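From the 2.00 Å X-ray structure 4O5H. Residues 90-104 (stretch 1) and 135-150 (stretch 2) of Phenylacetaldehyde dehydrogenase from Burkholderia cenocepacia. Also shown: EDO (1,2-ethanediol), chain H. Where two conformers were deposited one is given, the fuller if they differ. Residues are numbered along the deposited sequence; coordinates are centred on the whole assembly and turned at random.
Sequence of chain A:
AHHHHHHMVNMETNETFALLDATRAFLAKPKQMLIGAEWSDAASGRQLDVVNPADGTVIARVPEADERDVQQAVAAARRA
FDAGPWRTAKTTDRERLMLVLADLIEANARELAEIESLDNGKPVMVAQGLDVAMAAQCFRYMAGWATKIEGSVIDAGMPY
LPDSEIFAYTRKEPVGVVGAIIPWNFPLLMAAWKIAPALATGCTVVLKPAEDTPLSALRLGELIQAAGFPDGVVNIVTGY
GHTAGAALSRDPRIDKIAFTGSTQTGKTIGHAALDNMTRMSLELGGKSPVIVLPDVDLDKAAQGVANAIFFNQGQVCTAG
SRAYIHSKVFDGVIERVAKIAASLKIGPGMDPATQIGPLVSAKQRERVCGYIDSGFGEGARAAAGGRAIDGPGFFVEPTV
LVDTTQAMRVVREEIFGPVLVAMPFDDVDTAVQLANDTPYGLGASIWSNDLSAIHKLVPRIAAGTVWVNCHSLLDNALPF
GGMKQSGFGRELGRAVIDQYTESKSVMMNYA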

# COMPACT_ATOMS: atom_id res chain seq x y z
N LYS A 90 25.36 -4.76 11.04
CA LYS A 90 25.35 -3.32 11.17
C LYS A 90 24.85 -2.71 9.84
O LYS A 90 24.98 -3.34 8.78
CB LYS A 90 26.76 -2.82 11.46
CG LYS A 90 27.33 -3.30 12.77
CD LYS A 90 28.80 -2.91 12.90
CE LYS A 90 29.34 -3.12 14.32
NZ LYS A 90 28.63 -2.29 15.35
N THR A 91 24.26 -1.53 9.90
CA THR A 91 23.95 -0.78 8.71
C THR A 91 25.15 -0.72 7.74
O THR A 91 24.99 -0.87 6.54
CB THR A 91 23.48 0.66 9.02
OG1 THR A 91 24.48 1.32 9.79
CG2 THR A 91 22.13 0.67 9.72
N THR A 92 26.33 -0.50 8.30
CA THR A 92 27.55 -0.46 7.52
C THR A 92 27.94 -1.79 6.89
O THR A 92 28.61 -1.81 5.86
CB THR A 92 28.71 0.10 8.36
OG1 THR A 92 28.75 -0.53 9.65
CG2 THR A 92 28.52 1.58 8.60
N ASP A 93 27.54 -2.90 7.49
CA ASP A 93 27.76 -4.22 6.88
C ASP A 93 26.89 -4.37 5.62
O ASP A 93 27.35 -4.82 4.58
CB ASP A 93 27.45 -5.38 7.86
CG ASP A 93 28.35 -5.42 9.08
OD1 ASP A 93 29.54 -5.02 9.00
OD2 ASP A 93 27.86 -5.82 10.14
N ARG A 94 25.62 -4.00 5.73
CA ARG A 94 24.72 -4.11 4.60
C ARG A 94 25.22 -3.21 3.45
O ARG A 94 25.23 -3.61 2.29
CB ARG A 94 23.28 -3.73 5.00
CG ARG A 94 22.73 -4.51 6.20
CD ARG A 94 21.20 -4.52 6.30
NE ARG A 94 20.60 -3.19 6.30
CZ ARG A 94 20.31 -2.47 7.40
NH1 ARG A 94 20.60 -2.96 8.62
NH2 ARG A 94 19.75 -1.23 7.28
N GLU A 95 25.64 -2.01 3.80
CA GLU A 95 26.18 -1.05 2.84
C GLU A 95 27.37 -1.65 2.10
O GLU A 95 27.40 -1.65 0.86
CB GLU A 95 26.58 0.23 3.61
CG GLU A 95 27.22 1.33 2.78
CD GLU A 95 27.62 2.48 3.70
OE1 GLU A 95 28.55 2.30 4.52
OE2 GLU A 95 26.97 3.56 3.60
N ARG A 96 28.30 -2.21 2.87
CA ARG A 96 29.55 -2.73 2.31
C ARG A 96 29.25 -3.84 1.32
O ARG A 96 29.78 -3.85 0.19
CB ARG A 96 30.47 -3.24 3.41
CG ARG A 96 31.80 -3.77 2.85
CD ARG A 96 32.74 -4.26 3.89
NE ARG A 96 33.16 -3.23 4.85
CZ ARG A 96 34.18 -2.36 4.73
NH1 ARG A 96 34.91 -2.24 3.63
NH2 ARG A 96 34.44 -1.54 5.74
N LEU A 97 28.41 -4.78 1.73
CA LEU A 97 28.11 -5.95 0.90
C LEU A 97 27.41 -5.54 -0.42
O LEU A 97 27.70 -6.08 -1.48
CB LEU A 97 27.26 -6.97 1.65
CG LEU A 97 27.95 -7.63 2.85
CD1 LEU A 97 26.92 -8.41 3.65
CD2 LEU A 97 29.04 -8.55 2.40
N MET A 98 26.49 -4.60 -0.32
CA MET A 98 25.77 -4.12 -1.51
C MET A 98 26.74 -3.44 -2.45
O MET A 98 26.61 -3.59 -3.67
CB MET A 98 24.64 -3.19 -1.10
CG MET A 98 23.52 -3.93 -0.36
SD MET A 98 22.15 -2.85 0.08
CE MET A 98 21.51 -2.50 -1.52
N LEU A 99 27.70 -2.67 -1.92
CA LEU A 99 28.68 -1.99 -2.79
C LEU A 99 29.58 -2.97 -3.53
O LEU A 99 29.89 -2.78 -4.72
CB LEU A 99 29.54 -1.01 -1.98
CG LEU A 99 28.80 0.19 -1.42
CD1 LEU A 99 29.69 0.96 -0.44
CD2 LEU A 99 28.32 1.10 -2.53
N VAL A 100 29.98 -4.03 -2.85
CA VAL A 100 30.73 -5.11 -3.45
C VAL A 100 29.92 -5.75 -4.58
O VAL A 100 30.44 -6.01 -5.65
CB VAL A 100 31.11 -6.19 -2.40
CG1 VAL A 100 31.70 -7.43 -3.07
CG2 VAL A 100 32.14 -5.62 -1.42
N LEU A 101 28.65 -5.99 -4.34
CA LEU A 101 27.80 -6.58 -5.36
C LEU A 101 27.67 -5.70 -6.59
O LEU A 101 27.78 -6.20 -7.73
CB LEU A 101 26.42 -6.91 -4.78
CG LEU A 101 25.37 -7.49 -5.74
CD1 LEU A 101 25.88 -8.78 -6.37
CD2 LEU A 101 24.08 -7.71 -4.98
N ALA A 102 27.51 -4.39 -6.40
CA ALA A 102 27.46 -3.49 -7.54
C ALA A 102 28.74 -3.55 -8.39
O ALA A 102 28.67 -3.55 -9.62
CB ALA A 102 27.20 -2.06 -7.09
N ASP A 103 29.90 -3.58 -7.74
CA ASP A 103 31.16 -3.74 -8.48
C ASP A 103 31.24 -5.08 -9.23
O ASP A 103 31.72 -5.12 -10.36
CB ASP A 103 32.34 -3.64 -7.52
CG ASP A 103 32.63 -2.21 -7.08
OD1 ASP A 103 32.23 -1.25 -7.78
OD2 ASP A 103 33.34 -2.08 -6.03
N LEU A 104 30.80 -6.17 -8.60
CA LEU A 104 30.82 -7.47 -9.25
C LEU A 104 29.93 -7.49 -10.49
O LEU A 104 30.30 -8.11 -11.47
CB LEU A 104 30.39 -8.58 -8.27
CG LEU A 104 31.37 -8.95 -7.16
CD1 LEU A 104 30.73 -9.90 -6.18
CD2 LEU A 104 32.62 -9.63 -7.73
N ALA A 135 21.27 -1.90 -13.28
CA ALA A 135 21.15 -2.90 -12.22
C ALA A 135 22.23 -2.67 -11.19
O ALA A 135 21.96 -2.62 -10.01
CB ALA A 135 21.22 -4.30 -12.76
N ALA A 136 23.45 -2.53 -11.65
CA ALA A 136 24.57 -2.22 -10.77
C ALA A 136 24.35 -0.92 -10.01
O ALA A 136 24.57 -0.84 -8.80
CB ALA A 136 25.89 -2.18 -11.54
N GLN A 137 23.93 0.13 -10.72
CA GLN A 137 23.73 1.40 -10.06
C GLN A 137 22.60 1.34 -9.04
O GLN A 137 22.64 2.06 -8.06
CB GLN A 137 23.46 2.55 -11.05
CG GLN A 137 24.65 2.90 -11.91
CD GLN A 137 25.73 3.72 -11.19
OE1 GLN A 137 25.73 3.86 -9.96
NE2 GLN A 137 26.68 4.19 -11.95
N CYS A 138 21.58 0.51 -9.28
CA CYS A 138 20.50 0.38 -8.33
C CYS A 138 21.03 -0.18 -7.01
O CYS A 138 20.75 0.36 -5.96
CB CYS A 138 19.41 -0.54 -8.85
SG CYS A 138 17.97 -0.63 -7.75
N PHE A 139 21.85 -1.25 -7.07
CA PHE A 139 22.49 -1.74 -5.86
C PHE A 139 23.38 -0.70 -5.19
O PHE A 139 23.39 -0.58 -3.98
CB PHE A 139 23.28 -3.03 -6.13
CG PHE A 139 22.40 -4.27 -6.26
CD1 PHE A 139 21.80 -4.81 -5.13
CD2 PHE A 139 22.16 -4.83 -7.51
CE1 PHE A 139 20.96 -5.92 -5.24
CE2 PHE A 139 21.34 -5.96 -7.63
CZ PHE A 139 20.73 -6.49 -6.50
N ARG A 140 24.13 0.07 -5.98
CA ARG A 140 25.03 1.08 -5.39
C ARG A 140 24.22 2.21 -4.72
O ARG A 140 24.50 2.62 -3.57
CB ARG A 140 25.99 1.65 -6.46
CG ARG A 140 26.97 2.69 -5.88
CD ARG A 140 28.07 3.00 -6.85
NE ARG A 140 28.89 1.85 -7.15
CZ ARG A 140 29.03 1.31 -8.36
NH1 ARG A 140 28.42 1.80 -9.43
NH2 ARG A 140 29.82 0.24 -8.53
N TYR A 141 23.22 2.73 -5.45
CA TYR A 141 22.37 3.82 -4.93
C TYR A 141 21.71 3.38 -3.61
O TYR A 141 21.80 4.07 -2.58
CB TYR A 141 21.34 4.22 -5.98
CG TYR A 141 20.29 5.20 -5.49
CD1 TYR A 141 20.53 6.55 -5.48
CD2 TYR A 141 19.10 4.74 -4.94
CE1 TYR A 141 19.58 7.44 -5.00
CE2 TYR A 141 18.16 5.61 -4.42
CZ TYR A 141 18.40 6.97 -4.48
OH TYR A 141 17.46 7.85 -3.96
N MET A 142 21.10 2.19 -3.61
CA MET A 142 20.42 1.70 -2.41
C MET A 142 21.39 1.36 -1.27
O MET A 142 21.04 1.49 -0.11
CB MET A 142 19.54 0.48 -2.77
CG MET A 142 18.42 0.79 -3.77
SD MET A 142 17.22 1.95 -3.11
CE MET A 142 16.38 2.41 -4.62
N ALA A 143 22.59 0.91 -1.61
CA ALA A 143 23.61 0.70 -0.61
C ALA A 143 23.79 1.93 0.27
O ALA A 143 23.91 1.84 1.51
CB ALA A 143 24.95 0.35 -1.24
N GLY A 144 23.76 3.07 -0.35
CA GLY A 144 23.93 4.32 0.38
C GLY A 144 22.75 4.63 1.29
O GLY A 144 22.93 5.38 2.25
N TRP A 145 21.54 4.10 1.00
CA TRP A 145 20.43 4.26 1.92
C TRP A 145 20.55 3.40 3.17
O TRP A 145 19.95 3.75 4.19
CB TRP A 145 19.04 3.98 1.28
CG TRP A 145 18.52 5.16 0.51
CD1 TRP A 145 18.28 5.22 -0.79
CD2 TRP A 145 18.22 6.47 1.03
NE1 TRP A 145 17.82 6.48 -1.15
CE2 TRP A 145 17.76 7.26 -0.04
CE3 TRP A 145 18.24 7.01 2.30
CZ2 TRP A 145 17.41 8.58 0.11
CZ3 TRP A 145 17.93 8.32 2.46
CH2 TRP A 145 17.49 9.10 1.37
N ALA A 146 21.36 2.34 3.13
CA ALA A 146 21.42 1.45 4.25
C ALA A 146 21.84 2.15 5.54
O ALA A 146 21.36 1.76 6.63
CB ALA A 146 22.34 0.29 3.95
N THR A 147 22.67 3.20 5.44
CA THR A 147 23.13 3.91 6.61
C THR A 147 22.34 5.18 6.92
O THR A 147 22.67 5.86 7.88
CB THR A 147 24.63 4.29 6.49
OG1 THR A 147 24.87 4.81 5.19
CG2 THR A 147 25.50 3.01 6.67
N LYS A 148 21.28 5.46 6.15
CA LYS A 148 20.60 6.74 6.20
C LYS A 148 19.09 6.61 6.36
O LYS A 148 18.33 7.54 6.02
CB LYS A 148 20.94 7.49 4.94
CG LYS A 148 22.43 7.80 4.82
CD LYS A 148 22.79 8.31 3.46
CE LYS A 148 24.32 8.40 3.28
NZ LYS A 148 24.96 7.05 3.26
N ILE A 149 18.63 5.49 6.88
CA ILE A 149 17.20 5.32 7.14
C ILE A 149 16.92 5.95 8.51
O ILE A 149 17.53 5.53 9.48
CB ILE A 149 16.82 3.86 7.11
CG1 ILE A 149 16.98 3.34 5.68
CG2 ILE A 149 15.36 3.64 7.53
CD1 ILE A 149 17.25 1.88 5.61
N GLU A 150 16.06 6.98 8.56
CA GLU A 150 15.86 7.73 9.78
C GLU A 150 14.40 7.73 10.21
O GLU A 150 13.54 7.84 9.40
CB GLU A 150 16.42 9.13 9.66
CG GLU A 150 17.92 9.08 9.46
CD GLU A 150 18.62 10.42 9.40
OE1 GLU A 150 17.94 11.50 9.44
OE2 GLU A 150 19.89 10.39 9.25
C1 EDO H . 33.84 1.37 -5.98
O1 EDO H . 32.89 0.66 -5.15
C2 EDO H . 33.20 2.05 -7.21
O2 EDO H . 33.65 1.56 -8.51
O HOH W 1 26.97 5.47 1.69
O HOH W 2 30.25 0.04 -5.62

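The most unusual feature is the close packing of two nearly antiparallel helices through alanines. The axes of helix 91-104 and the helix that starts stretch 2 approach to 8.0 Å, with 164° between their directions. Ala102 and Ala136 have CA atoms 4.5 Å apart, and Glu95 and Ala143 have CA atoms 4.6 Å apart. Ala102 CB lies 3.4 Å from the backbone atom Ala136 O. The methyl group thus rests directly on the opposing backbone.

Ala143 CB points toward stretch 1. Ala143 CB sits 3.6 Å from Met98 CB and 3.7 Å from Leu99 CD2. Met98 also points across, and its side chain is buried. Met98 CE lies 3.8 Å from Met142 CB and 3.6 Å from Phe139 O. The same methyl is at the edge of the Phe139 ring, near its plane. Leu101 CD2 is over the face, 3.7 Å from the Phe139 ring centroid and 16° off the ring normal, which makes a CH-pi contact.

Polar groups join the two stretches near both ends of the contact. At one end, Asp103 and Arg140 form a salt bridge, with Asp103 OD1 2.9 Å from Arg140 NH2. The hydrogen bond within it is weak, because its angle at the hydrogen is only 127°. The CA-to-CB bond of Asp103 points away from stretch 2, but the carboxylate comes nearer. Asp103 OD1 meets the guanidinium at its edge, while Ala102 CB lies over one face. Water 2 bridges the stretches: it accepts from Arg140 NE at 2.7 Å and donates to Leu99 O at 3.0 Å. A 1,2-ethanediol, probably from the crystallisation liquor, donates from EDO O1 to Asp103 OD2 at 2.9 Å.

At the other end, Thr147 OG1 donates a hydrogen bond to Glu95 OE2 at 2.9 Å. Glu95 reaches it with an extended side chain, chi1 and chi2 both t. Lys148 NZ is 4.0 Å from Glu95 OE2, too far for a salt bridge. Water 1 fills in, donating to Glu95 OE2 at 2.7 Å and accepting from Lys148 NZ at 3.0 Å. Lys148 NZ also donates to Thr147 OG1 at 3.0 Å, so the lysine, threonine and glutamate form a chain of hydrogen bonds. Thr147 lies in a type I turn from Trp145 to Lys148.

Ala146 points toward stretch 1 in this turn. Ala146 O is 3.4 Å from Thr91 CG2. Arg94 NH2 is 3.5 Å from Ala146 O, but the angle is too poor for a hydrogen bond.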